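Rhodopsin (Todarodes pacificus, PDB 2Z73) detects light for vision in the squid eye, using the isomerization of bound 11-cis retinal to activate G-protein signalling to phospholipase C. Local coordinates at residues 172-177 / 198-203; 188-193 / 282-287; 264-269 / 313-318. One frame throughout, in Å; residues are numbered along the deposited sequence.

Interaction 1 (172-177 / 198-203)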
loop_
_atom_site.group_PDB
_atom_site.type_symbol
_atom_site.label_atom_id
_atom_site.label_comp_id
_atom_site.label_asym_id
_atom_site.label_seq_id
_atom_site.Cartn_x
_atom_site.Cartn_y
_atom_site.Cartn_z
ATOM N N PHE A 172 -20.217 4.764 12.454
ATOM C CA PHE A 172 -21.255 4.515 13.441
ATOM C C PHE A 172 -21.143 5.312 14.732
ATOM O O PHE A 172 -21.784 4.981 15.725
ATOM C CB PHE A 172 -21.318 3.020 13.749
ATOM C CG PHE A 172 -21.854 2.201 12.614
ATOM C CD1 PHE A 172 -23.087 2.517 12.039
ATOM C CD2 PHE A 172 -21.139 1.118 12.115
ATOM C CE1 PHE A 172 -23.597 1.769 10.983
ATOM C CE2 PHE A 172 -21.640 0.360 11.059
ATOM C CZ PHE A 172 -22.870 0.687 10.493
ATOM N N GLY A 173 -20.339 6.368 14.717
ATOM C CA GLY A 173 -20.198 7.198 15.902
ATOM C C GLY A 173 -18.919 6.984 16.685
ATOM O O GLY A 173 -18.443 7.886 17.368
ATOM N N TRP A 174 -18.365 5.785 16.596
ATOM C CA TRP A 174 -17.131 5.473 17.298
ATOM C C TRP A 174 -15.987 6.171 16.564
ATOM O O TRP A 174 -15.114 5.532 15.969
ATOM C CB TRP A 174 -16.934 3.962 17.318
ATOM C CG TRP A 174 -15.756 3.502 18.094
ATOM C CD1 TRP A 174 -15.162 4.136 19.145
ATOM C CD2 TRP A 174 -15.068 2.260 17.927
ATOM N NE1 TRP A 174 -14.144 3.360 19.647
ATOM C CE2 TRP A 174 -14.065 2.202 18.917
ATOM C CE3 TRP A 174 -15.208 1.186 17.040
ATOM C CZ2 TRP A 174 -13.200 1.110 19.044
ATOM C CZ3 TRP A 174 -14.351 0.097 17.166
ATOM C CH2 TRP A 174 -13.359 0.069 18.163
ATOM N N GLY A 175 -16.015 7.496 16.616
ATOM C CA GLY A 175 -15.017 8.299 15.948
ATOM C C GLY A 175 -15.732 9.143 14.911
ATOM O O GLY A 175 -16.967 9.204 14.898
ATOM N N ALA A 176 -14.986 9.799 14.033
ATOM C CA ALA A 176 -15.632 10.610 13.031
ATOM C C ALA A 176 -14.733 10.933 11.854
ATOM O O ALA A 176 -13.503 10.912 11.951
ATOM C CB ALA A 176 -16.153 11.889 13.659
ATOM N N TYR A 177 -15.378 11.229 10.733
ATOM C CA TYR A 177 -14.697 11.592 9.510
ATOM C C TYR A 177 -15.130 13.010 9.187
ATOM O O TYR A 177 -16.300 13.272 8.927
ATOM C CB TYR A 177 -15.088 10.637 8.387
ATOM C CG TYR A 177 -14.358 9.320 8.447
ATOM C CD1 TYR A 177 -12.970 9.282 8.335
ATOM C CD2 TYR A 177 -15.047 8.112 8.585
ATOM C CE1 TYR A 177 -12.276 8.076 8.350
ATOM C CE2 TYR A 177 -14.354 6.886 8.602
ATOM C CZ TYR A 177 -12.965 6.884 8.478
ATOM O OH TYR A 177 -12.250 5.711 8.444
ATOM N N ARG A 198 -10.962 8.757 21.155
ATOM C CA ARG A 198 -9.623 8.276 21.485
ATOM C C ARG A 198 -9.463 6.773 21.385
ATOM O O ARG A 198 -8.403 6.289 20.984
ATOM C CB ARG A 198 -9.224 8.752 22.886
ATOM C CG ARG A 198 -7.836 8.317 23.323
ATOM C CD ARG A 198 -7.368 9.098 24.539
ATOM N NE ARG A 198 -6.926 10.444 24.185
ATOM C CZ ARG A 198 -6.483 11.341 25.062
ATOM N NH1 ARG A 198 -6.430 11.033 26.349
ATOM N NH2 ARG A 198 -6.084 12.540 24.652
ATOM N N SER A 199 -10.500 6.026 21.746
ATOM C CA SER A 199 -10.435 4.565 21.670
ATOM C C SER A 199 -10.382 4.127 20.211
ATOM O O SER A 199 -9.637 3.207 19.850
ATOM C CB SER A 199 -11.646 3.923 22.365
ATOM O OG SER A 199 -12.871 4.456 21.897
ATOM N N ASN A 200 -11.167 4.790 19.369
ATOM C CA ASN A 200 -11.180 4.463 17.954
ATOM C C ASN A 200 -9.821 4.782 17.341
ATOM O O ASN A 200 -9.330 4.040 16.495
ATOM C CB ASN A 200 -12.281 5.231 17.232
ATOM C CG ASN A 200 -12.425 4.807 15.786
ATOM O OD1 ASN A 200 -12.140 5.575 14.869
ATOM N ND2 ASN A 200 -12.871 3.571 15.577
ATOM N N ILE A 201 -9.210 5.883 17.763
ATOM C CA ILE A 201 -7.885 6.228 17.249
ATOM C C ILE A 201 -6.907 5.145 17.684
ATOM O O ILE A 201 -6.170 4.595 16.868
ATOM C CB ILE A 201 -7.375 7.573 17.799
ATOM C CG1 ILE A 201 -8.182 8.721 17.202
ATOM C CG2 ILE A 201 -5.899 7.725 17.489
ATOM C CD1 ILE A 201 -7.755 10.076 17.668
ATOM N N LEU A 202 -6.902 4.835 18.976
ATOM C CA LEU A 202 -5.996 3.815 19.491
ATOM C C LEU A 202 -6.195 2.495 18.752
ATOM O O LEU A 202 -5.239 1.753 18.505
ATOM C CB LEU A 202 -6.217 3.624 20.993
ATOM C CG LEU A 202 -5.878 4.868 21.820
ATOM C CD1 LEU A 202 -6.265 4.638 23.261
ATOM C CD2 LEU A 202 -4.393 5.187 21.696
ATOM N N CYS A 203 -7.443 2.208 18.396
ATOM C CA CYS A 203 -7.758 0.988 17.669
ATOM C C CYS A 203 -7.196 1.045 16.248
ATOM O O CYS A 203 -6.649 0.055 15.745
ATOM C CB CYS A 203 -9.269 0.783 17.611
ATOM S SG CYS A 203 -9.965 -0.005 19.063
#
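The indole of Trp174 lies against the first turns of helix 195-224, where Ser199, Asn200 and Cys203 meet three different parts of it. At the pyrrole edge, Trp174 NE1 donates to Ser199 OG over 2.8 Å with an N-H...O angle of 162°, and the hydroxyl oxygen sits in the plane of the ring. Ser199 holds OG between its backbone N and carbonyl carbon, and the same oxygen is hydrogen-bonded to the carbonyl of Thr196, one turn back. Asn200 covers one face of the indole. Its CB makes a CH-pi contact 3.7 Å from the centroid of the five-membered ring of Trp174, and Asn200 ND2 stands over the middle of the bicycle, 3.5 Å from Trp174 CD2. The amide plane is tilted 63° from the ring, so the two groups do not stack. At the benzene end, Cys203 SG comes in obliquely, 3.4 Å from Trp174 CZ2, as a sulfur-aromatic contact.

Segment 172-177 belongs to the second extracellular loop of a seven-helix opsin, running from helix 149-167 towards the hairpin of strands 177-179 and 186-188, which lies over the retinal pocket. Trp174 occupies the centre of an inverse gamma turn closed by Gly175 N to Gly173 O; its CG is anti to the backbone N (chi1 -176°), and the ring lies against the helix. Gly175 follows with a positive phi, at which a CB would press on the preceding carbonyl oxygen and would also fall 2.6 Å from Asn200 OD1. Asn200 also packs on Pro170, and its side chain is about 7 Å from the bound retinal.

Interaction 2 (188-193 / 282-287). With RET (retinal), chain D.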
loop_
_atom_site.group_PDB
_atom_site.type_symbol
_atom_site.label_atom_id
_atom_site.label_comp_id
_atom_site.label_asym_id
_atom_site.label_seq_id
_atom_site.Cartn_x
_atom_site.Cartn_y
_atom_site.Cartn_z
ATOM N N PHE A 188 -10.219 11.081 9.468
ATOM C CA PHE A 188 -10.844 10.824 10.762
ATOM C C PHE A 188 -10.544 11.978 11.707
ATOM O O PHE A 188 -9.706 12.830 11.415
ATOM C CB PHE A 188 -10.356 9.500 11.347
ATOM C CG PHE A 188 -8.871 9.434 11.577
ATOM C CD1 PHE A 188 -8.349 9.484 12.870
ATOM C CD2 PHE A 188 -7.995 9.296 10.512
ATOM C CE1 PHE A 188 -6.974 9.397 13.100
ATOM C CE2 PHE A 188 -6.619 9.208 10.728
ATOM C CZ PHE A 188 -6.109 9.259 12.029
ATOM N N ASP A 189 -11.234 12.017 12.837
ATOM C CA ASP A 189 -11.035 13.083 13.818
ATOM C C ASP A 189 -9.940 12.719 14.832
ATOM O O ASP A 189 -10.142 11.872 15.707
ATOM C CB ASP A 189 -12.355 13.358 14.537
ATOM C CG ASP A 189 -12.310 14.603 15.382
ATOM O OD1 ASP A 189 -11.258 15.276 15.406
ATOM O OD2 ASP A 189 -13.336 14.907 16.022
ATOM N N TYR A 190 -8.780 13.358 14.695
ATOM C CA TYR A 190 -7.649 13.111 15.592
ATOM C C TYR A 190 -7.482 14.272 16.563
ATOM O O TYR A 190 -6.518 14.332 17.321
ATOM C CB TYR A 190 -6.358 12.909 14.787
ATOM C CG TYR A 190 -6.135 13.937 13.694
ATOM C CD1 TYR A 190 -6.148 13.568 12.347
ATOM C CD2 TYR A 190 -5.928 15.279 14.004
ATOM C CE1 TYR A 190 -5.960 14.509 11.335
ATOM C CE2 TYR A 190 -5.744 16.230 13.002
ATOM C CZ TYR A 190 -5.761 15.835 11.666
ATOM O OH TYR A 190 -5.599 16.773 10.670
ATOM N N ILE A 191 -8.439 15.190 16.535
ATOM C CA ILE A 191 -8.406 16.347 17.416
ATOM C C ILE A 191 -9.242 16.108 18.686
ATOM O O ILE A 191 -8.727 16.194 19.800
ATOM C CB ILE A 191 -8.913 17.587 16.676
ATOM C CG1 ILE A 191 -7.969 17.903 15.509
ATOM C CG2 ILE A 191 -9.015 18.746 17.627
ATOM C CD1 ILE A 191 -8.449 19.038 14.616
ATOM N N SER A 192 -10.524 15.805 18.514
ATOM C CA SER A 192 -11.405 15.534 19.645
ATOM C C SER A 192 -10.766 14.493 20.556
ATOM O O SER A 192 -10.270 13.473 20.084
ATOM C CB SER A 192 -12.755 15.015 19.152
ATOM O OG SER A 192 -13.470 16.041 18.487
ATOM N N ARG A 193 -10.794 14.746 21.863
ATOM C CA ARG A 193 -10.173 13.839 22.820
ATOM C C ARG A 193 -11.093 13.079 23.766
ATOM O O ARG A 193 -10.656 12.639 24.833
ATOM C CB ARG A 193 -9.135 14.595 23.630
ATOM C CG ARG A 193 -8.110 15.280 22.768
ATOM C CD ARG A 193 -6.960 15.782 23.591
ATOM N NE ARG A 193 -5.901 16.349 22.765
ATOM C CZ ARG A 193 -4.754 16.800 23.252
ATOM N NH1 ARG A 193 -3.838 17.300 22.442
ATOM N NH2 ARG A 193 -4.524 16.743 24.553
ATOM N N LEU A 282 -1.124 11.932 16.046
ATOM C CA LEU A 282 -0.916 11.618 17.453
ATOM C C LEU A 282 -0.624 12.842 18.298
ATOM O O LEU A 282 -1.082 12.930 19.433
ATOM C CB LEU A 282 0.209 10.592 17.597
ATOM C CG LEU A 282 -0.258 9.183 17.245
ATOM C CD1 LEU A 282 0.904 8.211 17.329
ATOM C CD2 LEU A 282 -1.386 8.771 18.184
ATOM N N LEU A 283 0.138 13.783 17.752
ATOM C CA LEU A 283 0.451 15.005 18.483
ATOM C C LEU A 283 -0.846 15.751 18.754
ATOM O O LEU A 283 -1.067 16.263 19.846
ATOM C CB LEU A 283 1.390 15.905 17.666
ATOM C CG LEU A 283 2.898 15.661 17.740
ATOM C CD1 LEU A 283 3.232 14.186 17.517
ATOM C CD2 LEU A 283 3.575 16.528 16.698
ATOM N N ALA A 284 -1.711 15.794 17.748
ATOM C CA ALA A 284 -2.982 16.488 17.870
ATOM C C ALA A 284 -3.895 15.825 18.892
ATOM O O ALA A 284 -4.731 16.485 19.507
ATOM C CB ALA A 284 -3.670 16.548 16.511
ATOM N N GLN A 285 -3.734 14.523 19.083
ATOM C CA GLN A 285 -4.583 13.799 20.018
ATOM C C GLN A 285 -3.953 13.613 21.395
ATOM O O GLN A 285 -4.661 13.351 22.379
ATOM C CB GLN A 285 -4.937 12.430 19.426
ATOM C CG GLN A 285 -5.710 11.497 20.353
ATOM C CD GLN A 285 -7.125 11.966 20.617
ATOM O OE1 GLN A 285 -7.868 11.333 21.365
ATOM N NE2 GLN A 285 -7.507 13.074 20.001
ATOM N N PHE A 286 -2.632 13.752 21.475
ATOM C CA PHE A 286 -1.933 13.561 22.742
ATOM C C PHE A 286 -0.922 14.636 23.105
ATOM O O PHE A 286 -0.529 14.736 24.265
ATOM C CB PHE A 286 -1.217 12.215 22.738
ATOM C CG PHE A 286 -2.137 11.034 22.703
ATOM C CD1 PHE A 286 -2.001 10.069 21.714
ATOM C CD2 PHE A 286 -3.105 10.856 23.686
ATOM C CE1 PHE A 286 -2.808 8.945 21.706
ATOM C CE2 PHE A 286 -3.919 9.732 23.686
ATOM C CZ PHE A 286 -3.769 8.772 22.693
ATOM N N GLY A 287 -0.498 15.432 22.130
ATOM C CA GLY A 287 0.485 16.461 22.413
ATOM C C GLY A 287 0.049 17.891 22.159
ATOM O O GLY A 287 -1.129 18.222 22.288
HETATM C C1 RET D . -2.964 5.692 10.614
HETATM C C2 RET D . -1.466 5.286 10.707
HETATM C C3 RET D . -0.771 5.026 9.381
HETATM C C4 RET D . -1.549 4.049 8.484
HETATM C C5 RET D . -3.035 4.394 8.378
HETATM C C6 RET D . -3.695 5.137 9.324
HETATM C C7 RET D . -5.171 5.488 9.201
HETATM C C8 RET D . -5.701 6.404 8.279
HETATM C C9 RET D . -7.081 6.807 7.972
HETATM C C10 RET D . -7.154 7.711 6.987
HETATM C C11 RET D . -8.292 8.321 6.333
HETATM C C12 RET D . -8.287 9.246 5.326
HETATM C C13 RET D . -7.217 10.053 4.622
HETATM C C14 RET D . -7.548 10.850 3.561
HETATM C C15 RET D . -6.575 11.677 2.838
HETATM C C16 RET D . -3.686 5.230 11.879
HETATM C C17 RET D . -2.978 7.255 10.667
HETATM C C18 RET D . -3.609 3.808 7.114
HETATM C C19 RET D . -8.251 6.186 8.708
HETATM C C20 RET D . -5.776 9.925 5.166
#
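The side chains of Gln285 and Arg193 run alongside each other with opposite headings, Arg193 CG 3.6 Å from Gln285 NE2, and each reaches backbone carbonyls of the other segment. The glutamine chain bends at its second torsion (chi2 69°), which turns CD back towards the loop. Gln285 NE2 then donates twice, to Tyr190 O at 3.1 Å and to Ser192 O at 2.8 Å, in both cases from above the plane of the acceptor carbonyl. Arg193, extended from CG to NE, lays its guanidinium over Gln285 O. Arg193 NH1 bonds Gly287 O at 2.9 Å, nearly in the guanidinium plane, and Ala284 O at 3.2 Å, while NE makes a weak bond to that same Ala284 oxygen. Ala284 CB fills in beside Tyr190 CD2 at 3.6 Å. A leucine in place of Gln285 would probably leave the carbonyls of Tyr190 and Ser192 without their amide donor and the loop freer to shift. Asp189 OD1 forms an Asx turn with Ile191 N, and Phe188 CD2 touches retinal C19 at 3.6 Å. The second extracellular loop is thus joined to the sixth transmembrane helix through backbone acceptors, and the helix dipole is likely to favour the positive guanidinium near its C-terminal end.

Interaction 3 (264-269 / 313-318). With PLM (palmitic acid), chain F.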
loop_
_atom_site.group_PDB
_atom_site.type_symbol
_atom_site.label_atom_id
_atom_site.label_comp_id
_atom_site.label_asym_id
_atom_site.label_seq_id
_atom_site.Cartn_x
_atom_site.Cartn_y
_atom_site.Cartn_z
ATOM N N ILE A 264 9.486 -5.792 0.401
ATOM C CA ILE A 264 10.034 -4.935 1.433
ATOM C C ILE A 264 10.101 -3.494 0.986
ATOM O O ILE A 264 9.809 -2.585 1.768
ATOM C CB ILE A 264 11.437 -5.433 1.868
ATOM C CG1 ILE A 264 11.282 -6.429 3.017
ATOM C CG2 ILE A 264 12.333 -4.257 2.277
ATOM C CD1 ILE A 264 12.588 -7.074 3.461
ATOM N N VAL A 265 10.470 -3.257 -0.266
ATOM C CA VAL A 265 10.543 -1.872 -0.721
ATOM C C VAL A 265 9.168 -1.197 -0.717
ATOM O O VAL A 265 9.049 -0.039 -0.326
ATOM C CB VAL A 265 11.144 -1.758 -2.141
ATOM C CG1 VAL A 265 11.213 -0.296 -2.559
ATOM C CG2 VAL A 265 12.521 -2.370 -2.165
ATOM N N ILE A 266 8.132 -1.917 -1.146
ATOM C CA ILE A 266 6.801 -1.336 -1.182
ATOM C C ILE A 266 6.280 -1.129 0.233
ATOM O O ILE A 266 5.504 -0.197 0.494
ATOM C CB ILE A 266 5.814 -2.203 -2.011
ATOM C CG1 ILE A 266 5.635 -3.580 -1.379
ATOM C CG2 ILE A 266 6.338 -2.349 -3.447
ATOM C CD1 ILE A 266 4.669 -4.484 -2.157
ATOM N N VAL A 267 6.719 -1.989 1.154
ATOM C CA VAL A 267 6.331 -1.851 2.556
ATOM C C VAL A 267 7.041 -0.604 3.097
ATOM O O VAL A 267 6.438 0.230 3.770
ATOM C CB VAL A 267 6.739 -3.086 3.383
ATOM C CG1 VAL A 267 6.711 -2.768 4.869
ATOM C CG2 VAL A 267 5.783 -4.216 3.115
ATOM N N SER A 268 8.322 -0.479 2.785
ATOM C CA SER A 268 9.100 0.665 3.247
ATOM C C SER A 268 8.471 1.931 2.717
ATOM O O SER A 268 8.434 2.952 3.398
ATOM C CB SER A 268 10.536 0.575 2.738
ATOM O OG SER A 268 11.019 -0.758 2.833
ATOM N N GLN A 269 7.981 1.851 1.487
ATOM C CA GLN A 269 7.349 2.988 0.832
ATOM C C GLN A 269 6.115 3.416 1.629
ATOM O O GLN A 269 5.931 4.600 1.950
ATOM C CB GLN A 269 6.975 2.600 -0.604
ATOM C CG GLN A 269 6.149 3.624 -1.337
ATOM C CD GLN A 269 4.666 3.439 -1.108
ATOM O OE1 GLN A 269 4.057 2.505 -1.623
ATOM N NE2 GLN A 269 4.078 4.327 -0.329
ATOM N N MET A 313 5.044 1.795 -10.084
ATOM C CA MET A 313 6.317 2.277 -10.588
ATOM C C MET A 313 7.466 1.431 -10.023
ATOM O O MET A 313 8.444 1.149 -10.716
ATOM C CB MET A 313 6.503 3.754 -10.238
ATOM C CG MET A 313 5.341 4.624 -10.704
ATOM S SD MET A 313 5.617 6.408 -10.619
ATOM C CE MET A 313 5.114 6.776 -8.927
ATOM N N ILE A 314 7.348 1.009 -8.769
ATOM C CA ILE A 314 8.383 0.181 -8.161
ATOM C C ILE A 314 8.482 -1.125 -8.955
ATOM O O ILE A 314 9.582 -1.559 -9.329
ATOM C CB ILE A 314 8.053 -0.137 -6.674
ATOM C CG1 ILE A 314 8.011 1.161 -5.860
ATOM C CG2 ILE A 314 9.104 -1.049 -6.076
ATOM C CD1 ILE A 314 7.558 0.969 -4.416
ATOM N N TYR A 315 7.328 -1.736 -9.219
ATOM C CA TYR A 315 7.250 -2.983 -9.978
ATOM C C TYR A 315 7.897 -2.841 -11.349
ATOM O O TYR A 315 8.661 -3.702 -11.779
ATOM C CB TYR A 315 5.794 -3.382 -10.208
ATOM C CG TYR A 315 4.972 -3.683 -8.976
ATOM C CD1 TYR A 315 3.629 -3.308 -8.911
ATOM C CD2 TYR A 315 5.500 -4.406 -7.910
ATOM C CE1 TYR A 315 2.830 -3.644 -7.824
ATOM C CE2 TYR A 315 4.703 -4.753 -6.812
ATOM C CZ TYR A 315 3.371 -4.367 -6.782
ATOM O OH TYR A 315 2.585 -4.715 -5.717
ATOM N N SER A 316 7.575 -1.748 -12.036
ATOM C CA SER A 316 8.081 -1.518 -13.389
ATOM C C SER A 316 9.594 -1.427 -13.530
ATOM O O SER A 316 10.122 -1.587 -14.634
ATOM C CB SER A 316 7.440 -0.264 -13.987
ATOM O OG SER A 316 7.959 0.909 -13.405
ATOM N N VAL A 317 10.300 -1.179 -12.430
ATOM C CA VAL A 317 11.763 -1.076 -12.488
ATOM C C VAL A 317 12.486 -2.246 -11.840
ATOM O O VAL A 317 13.707 -2.319 -11.915
ATOM C CB VAL A 317 12.277 0.208 -11.796
ATOM C CG1 VAL A 317 11.701 1.426 -12.463
ATOM C CG2 VAL A 317 11.915 0.189 -10.324
ATOM N N SER A 318 11.745 -3.155 -11.207
ATOM C CA SER A 318 12.382 -4.285 -10.528
ATOM C C SER A 318 11.687 -5.622 -10.686
ATOM O O SER A 318 12.211 -6.642 -10.251
ATOM C CB SER A 318 12.488 -3.996 -9.038
ATOM O OG SER A 318 11.193 -3.951 -8.469
HETATM C C1 PLM F . 10.356 2.900 -15.422
HETATM O O2 PLM F . 9.869 1.885 -14.943
HETATM C C2 PLM F . 9.715 4.259 -15.120
HETATM C C3 PLM F . 8.232 4.350 -15.500
HETATM C C4 PLM F . 7.783 5.802 -15.541
HETATM C C5 PLM F . 6.815 6.106 -14.441
HETATM C C6 PLM F . 6.399 7.552 -14.514
HETATM C C7 PLM F . 6.920 8.309 -13.311
HETATM C C8 PLM F . 6.521 9.787 -13.336
HETATM C C9 PLM F . 6.394 10.350 -11.929
HETATM C CA PLM F . 7.170 11.632 -11.764
HETATM C CB PLM F . 7.443 11.896 -10.300
HETATM C CC PLM F . 7.729 13.361 -10.044
HETATM C CD PLM F . 8.000 13.604 -8.574
HETATM C CE PLM F . 9.355 14.239 -8.388
HETATM C CF PLM F . 10.318 13.320 -7.651
HETATM C CG PLM F . 11.693 13.965 -7.466
#
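Val265, on the surface, meets Ile314, with Val265 CG1 4.2 Å from Ile314 CG2. One residue on, Ile266 carries most of its segment's share of the contact. Ile266 CG2 packs 3.7 Å from Ile314 CD1 and also nears the CG2 of that isoleucine, so that one methyl meets both branches. The other branch, with CG1 between the backbone N and the carbonyl carbon (chi1 63°), ends in Ile266 CD1, which lies 4.1 Å from Tyr315 OH; here the two side chains cross at about a right angle. A turn further along, Gln269 adds its CB, 4.2 Å from Ile314 CD1. The contact is mainly apolar, with no hydrogen bond across it, and the axes of the two short segments come within 10.8 Å, their directions 152° apart, roughly antiparallel. Ile314 and Tyr315 belong to the NPxxY motif of rhodopsin-family receptors, which begins at Asn311 and Pro312. Beyond the pair, Met313 SD touches C7 of a bound palmitic acid at 3.5 Å. Towards the bundle's interior, Ile266 also packs on Leu76 of helix 70-87 and Met126 of helix 104-138, while Tyr315 rests on Ile73 and Leu76, placing the pair of the sixth and seventh transmembrane helices against the second and third.

Overall arrangement
All three contacts lie in the seven-helix receptor domain, but at different depths. Interactions 1 and 2 are neighbours at the extracellular end, their centres 11 Å apart, and they touch: Arg198 of helix 195-224 probably bonds Gln285 O, and Tyr177 packs on Phe188 in the two-stranded hairpin beside retinal. Their segments alternate along the chain, and together they join the second extracellular loop to the fifth and sixth helices. Interaction 3 follows interaction 1 in series, with centres 32 Å apart; its segments alternate with those of interaction 2, and the centres of interactions 2 and 3 lie 31 Å apart. These two share helix 246-286, which rises from the cytoplasmic side, where interaction 3 lies and receptors of this family typically rearrange on activation, to the extracellular end at interaction 2.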